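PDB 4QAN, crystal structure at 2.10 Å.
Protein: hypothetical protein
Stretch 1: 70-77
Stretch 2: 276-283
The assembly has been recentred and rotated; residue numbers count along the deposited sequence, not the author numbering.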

ATOM      1  N   GLY A  70       8.061   3.816  17.061  1.00 58.96           N
ATOM      2  CA  GLY A  70       7.294   2.643  17.488  1.00 58.45           C
ATOM      3  C   GLY A  70       6.740   1.796  16.353  1.00 59.34           C
ATOM      4  O   GLY A  70       6.189   0.727  16.592  1.00 64.54           O
HETATM    5  N   MSE A  71       6.874   2.279  15.120  1.00 57.14           N
HETATM    6  CA  MSE A  71       6.491   1.522  13.925  1.00 53.60           C
HETATM    7  C   MSE A  71       7.494   0.409  13.827  1.00 53.27           C
HETATM    8  O   MSE A  71       8.683   0.620  14.079  1.00 53.14           O
HETATM    9  CB  MSE A  71       6.614   2.443  12.695  1.00 58.19           C
HETATM   10  CG  MSE A  71       5.440   2.532  11.730  1.00 59.97           C
HETATM   11 SE   MSE A  71       3.816   3.239  12.595  0.75 69.27          SE
HETATM   12  CE  MSE A  71       2.566   2.052  11.633  1.00 60.52           C
ATOM     13  N   GLN A  72       7.049  -0.796  13.498  1.00 50.06           N
ATOM     14  CA  GLN A  72       8.008  -1.794  13.041  1.00 54.92           C
ATOM     15  C   GLN A  72       8.005  -1.753  11.524  1.00 43.79           C
ATOM     16  O   GLN A  72       7.036  -1.315  10.908  1.00 42.07           O
ATOM     17  CB  GLN A  72       7.770  -3.190  13.620  1.00 59.05           C
ATOM     18  CG  GLN A  72       6.474  -3.872  13.243  1.00 66.81           C
ATOM     19  CD  GLN A  72       6.361  -5.248  13.881  1.00 76.10           C
ATOM     20  OE1 GLN A  72       7.134  -5.595  14.779  1.00 78.22           O
ATOM     21  NE2 GLN A  72       5.396  -6.041  13.419  1.00 78.58           N
ATOM     22  N   LEU A  73       9.127  -2.161  10.946  1.00 44.27           N
ATOM     23  CA  LEU A  73       9.417  -1.961   9.529  1.00 39.13           C
ATOM     24  C   LEU A  73       8.372  -2.573   8.592  1.00 34.82           C
ATOM     25  O   LEU A  73       7.954  -1.918   7.647  1.00 32.09           O
ATOM     26  CB  LEU A  73      10.823  -2.502   9.216  1.00 40.72           C
ATOM     27  CG  LEU A  73      11.365  -2.226   7.820  1.00 39.48           C
ATOM     28  CD1 LEU A  73      11.538  -0.732   7.615  1.00 40.96           C
ATOM     29  CD2 LEU A  73      12.680  -2.943   7.617  1.00 43.11           C
ATOM     30  N   ILE A  74       7.923  -3.804   8.856  1.00 36.89           N
ATOM     31  CA  ILE A  74       6.893  -4.426   8.006  1.00 36.75           C
ATOM     32  C   ILE A  74       5.550  -3.710   8.031  1.00 41.13           C
ATOM     33  O   ILE A  74       4.706  -4.012   7.196  1.00 40.96           O
ATOM     34  CB  ILE A  74       6.596  -5.915   8.309  1.00 43.76           C
ATOM     35  CG1 ILE A  74       6.400  -6.142   9.808  1.00 50.44           C
ATOM     36  CG2 ILE A  74       7.663  -6.830   7.730  1.00 42.95           C
ATOM     37  CD1 ILE A  74       5.479  -7.308  10.095  1.00 57.97           C
ATOM     38  N   ASP A  75       5.342  -2.777   8.966  1.00 39.78           N
ATOM     39  CA  ASP A  75       4.114  -1.973   8.988  1.00 40.64           C
ATOM     40  C   ASP A  75       4.214  -0.681   8.176  1.00 37.60           C
ATOM     41  O   ASP A  75       3.230   0.037   8.035  1.00 43.23           O
ATOM     42  CB  ASP A  75       3.686  -1.668  10.430  1.00 45.64           C
ATOM     43  CG  ASP A  75       3.309  -2.932  11.213  1.00 47.47           C
ATOM     44  OD1 ASP A  75       2.904  -3.938  10.594  1.00 49.26           O
ATOM     45  OD2 ASP A  75       3.416  -2.921  12.451  1.00 58.71           O
ATOM     46  N   LEU A  76       5.392  -0.384   7.635  1.00 36.29           N
ATOM     47  CA  LEU A  76       5.556   0.759   6.738  1.00 36.46           C
ATOM     48  C   LEU A  76       5.692   0.300   5.275  1.00 33.26           C
ATOM     49  O   LEU A  76       6.308  -0.737   5.021  1.00 29.92           O
ATOM     50  CB  LEU A  76       6.787   1.579   7.141  1.00 42.11           C
ATOM     51  CG  LEU A  76       6.636   2.430   8.413  1.00 49.63           C
ATOM     52  CD1 LEU A  76       7.950   3.099   8.793  1.00 50.75           C
ATOM     53  CD2 LEU A  76       5.541   3.480   8.266  1.00 55.80           C
ATOM     54  N   PRO A  77       5.142   1.082   4.312  1.00 29.90           N
ATOM     55  CA  PRO A  77       5.279   0.742   2.883  1.00 30.27           C
ATOM     56  C   PRO A  77       6.733   0.624   2.421  1.00 31.12           C
ATOM     57  O   PRO A  77       7.626   1.225   3.017  1.00 36.50           O
ATOM     58  CB  PRO A  77       4.594   1.919   2.152  1.00 30.00           C
ATOM     59  CG  PRO A  77       3.683   2.535   3.156  1.00 29.77           C
ATOM     60  CD  PRO A  77       4.301   2.282   4.517  1.00 30.73           C
ATOM     61  N   GLY A 276      16.504 -10.556   5.303  1.00 36.58           N
ATOM     62  CA  GLY A 276      16.853 -10.564   6.730  1.00 34.35           C
ATOM     63  C   GLY A 276      16.349  -9.364   7.533  1.00 34.29           C
ATOM     64  O   GLY A 276      16.922  -9.016   8.542  1.00 35.58           O
ATOM     65  N   THR A 277      15.255  -8.752   7.114  1.00 36.43           N
ATOM     66  CA  THR A 277      14.799  -7.509   7.723  1.00 36.17           C
ATOM     67  C   THR A 277      13.362  -7.552   8.198  1.00 36.05           C
ATOM     68  O   THR A 277      12.839  -6.527   8.623  1.00 38.89           O
ATOM     69  CB  THR A 277      14.844  -6.370   6.708  1.00 34.29           C
ATOM     70  OG1 THR A 277      14.075  -6.740   5.564  1.00 30.67           O
ATOM     71  CG2 THR A 277      16.256  -6.055   6.309  1.00 38.25           C
ATOM     72  N   GLU A 278      12.714  -8.711   8.131  1.00 37.89           N
ATOM     73  CA  GLU A 278      11.275  -8.797   8.455  1.00 37.87           C
ATOM     74  C   GLU A 278      10.993  -8.413   9.914  1.00 36.63           C
ATOM     75  O   GLU A 278       9.934  -7.863  10.216  1.00 38.19           O
ATOM     76  CB  GLU A 278      10.694 -10.189   8.131  1.00 33.31           C
ATOM     77  CG  GLU A 278      10.949 -11.285   9.181  1.00 37.41           C
ATOM     78  CD  GLU A 278      12.386 -11.778   9.240  1.00 38.92           C
ATOM     79  OE1 GLU A 278      13.220 -11.380   8.398  1.00 40.16           O
ATOM     80  OE2 GLU A 278      12.686 -12.589  10.135  1.00 50.74           O
ATOM     81  N   ASP A 279      11.954  -8.689  10.797  1.00 37.61           N
ATOM     82  CA  ASP A 279      11.831  -8.371  12.230  1.00 39.72           C
ATOM     83  C   ASP A 279      12.562  -7.076  12.675  1.00 41.83           C
ATOM     84  O   ASP A 279      12.729  -6.840  13.863  1.00 44.62           O
ATOM     85  CB  ASP A 279      12.303  -9.564  13.070  1.00 42.21           C
ATOM     86  CG  ASP A 279      13.733  -9.987  12.750  1.00 46.85           C
ATOM     87  OD1 ASP A 279      14.282  -9.552  11.707  1.00 53.40           O
ATOM     88  OD2 ASP A 279      14.305 -10.769  13.540  1.00 47.28           O
ATOM     89  N   ALA A 280      12.962  -6.227  11.732  1.00 42.84           N
ATOM     90  CA  ALA A 280      13.671  -4.989  12.059  1.00 44.49           C
ATOM     91  C   ALA A 280      12.781  -3.997  12.817  1.00 45.17           C
ATOM     92  O   ALA A 280      11.599  -3.823  12.486  1.00 49.80           O
ATOM     93  CB  ALA A 280      14.203  -4.336  10.786  1.00 44.83           C
ATOM     94  N   ARG A 281      13.359  -3.361  13.828  1.00 47.79           N
ATOM     95  CA  ARG A 281      12.699  -2.286  14.590  1.00 53.17           C
ATOM     96  C   ARG A 281      13.321  -0.926  14.266  1.00 51.89           C
ATOM     97  O   ARG A 281      14.504  -0.847  13.948  1.00 52.17           O
ATOM     98  CB  ARG A 281      12.827  -2.547  16.086  1.00 57.80           C
ATOM     99  CG  ARG A 281      11.651  -3.290  16.685  1.00 65.16           C
ATOM    100  CD  ARG A 281      11.520  -4.695  16.145  1.00 64.79           C
ATOM    101  NE  ARG A 281      10.523  -5.439  16.901  1.00 71.04           N
ATOM    102  CZ  ARG A 281      10.147  -6.687  16.635  1.00 75.19           C
ATOM    103  NH1 ARG A 281      10.676  -7.353  15.615  1.00 70.55           N
ATOM    104  NH2 ARG A 281       9.228  -7.272  17.392  1.00 74.73           N
ATOM    105  N   LEU A 282      12.530   0.139  14.362  1.00 47.60           N
ATOM    106  CA  LEU A 282      13.032   1.492  14.094  1.00 47.99           C
ATOM    107  C   LEU A 282      13.414   2.280  15.342  1.00 50.52           C
ATOM    108  O   LEU A 282      13.963   3.377  15.230  1.00 54.65           O
ATOM    109  CB  LEU A 282      11.999   2.299  13.311  1.00 45.99           C
ATOM    110  CG  LEU A 282      11.526   1.673  12.004  1.00 46.52           C
ATOM    111  CD1 LEU A 282      10.470   2.556  11.374  1.00 47.79           C
ATOM    112  CD2 LEU A 282      12.684   1.444  11.043  1.00 47.10           C
ATOM    113  N   TYR A 283      13.131   1.754  16.528  1.00 51.43           N
ATOM    114  CA  TYR A 283      13.415   2.506  17.754  1.00 54.65           C
ATOM    115  C   TYR A 283      14.867   2.382  18.171  1.00 59.49           C
ATOM    116  O   TYR A 283      15.529   1.376  17.883  1.00 57.55           O
ATOM    117  CB  TYR A 283      12.498   2.106  18.913  1.00 55.96           C
ATOM    118  CG  TYR A 283      12.526   0.653  19.349  1.00 61.90           C
ATOM    119  CD1 TYR A 283      13.624   0.112  20.030  1.00 73.87           C
ATOM    120  CD2 TYR A 283      11.434  -0.173  19.128  1.00 62.48           C
ATOM    121  CE1 TYR A 283      13.630  -1.213  20.461  1.00 73.36           C
ATOM    122  CE2 TYR A 283      11.430  -1.500  19.554  1.00 64.25           C
ATOM    123  CZ  TYR A 283      12.529  -2.015  20.220  1.00 69.30           C
ATOM    124  OH  TYR A 283      12.531  -3.326  20.642  1.00 66.98           O
TER
HETATM  125  O   HOH W   1       9.390  -5.293  11.071  1.00 33.97           O

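How does the contact begin at Met 71? This residue, a selenomethionine, leads the end of its side chain away from stretch 2, so its backbone and CB do the touching. Met 71 O lies 3.7 Å from Leu 282 CG, and Met 71 CB packs against Leu 282 CD1 at 4.1 Å, an apolar contact.

What does Gln 72 meet? Its CA-to-CB bond points sideways, but the extended side chain comes nearer to stretch 2 at its end, bringing Gln 72 OE1 over one face of the Arg 281 guanidinium, 3.7 Å from Arg 281 CZ. The guanidinium is also tied to its own stretch: Arg 281 NH1 donates a hydrogen bond to Asp 279 O at 2.7 Å.

Why is Leu 73 so deeply engaged? It points toward stretch 2 and is buried, with its two methyls reaching different partners: Leu 73 CD2 lies 3.8 Å from Ala 280 CB, while Leu 73 CD1 lies 4.2 Å from Leu 282 CD2. Its backbone adds a weak hydrogen bond, Leu 73 N to Ala 280 O, nearly straight at 170° but long at 3.4 Å.

How does Ile 74 join a turn that offers it backbone carbonyls? Water 1 bridges the gap, accepting from Ile 74 N at 3.0 Å and donating to Glu 278 O at 2.8 Å and Ala 280 O at 3.0 Å. Glu 278 lies within the type I turn from Thr 277 to Ala 280. Ile 74 CG2 also approaches Glu 278 O directly, at 3.5 Å.

Where does the contact end? Asp 75 is out of reach, but Leu 76 points back toward stretch 2, and Leu 76 CD1 meets Leu 282 CD1 at 3.6 Å. Leu 282 thus gathers Met 71, Leu 73 and Leu 76 around one side chain.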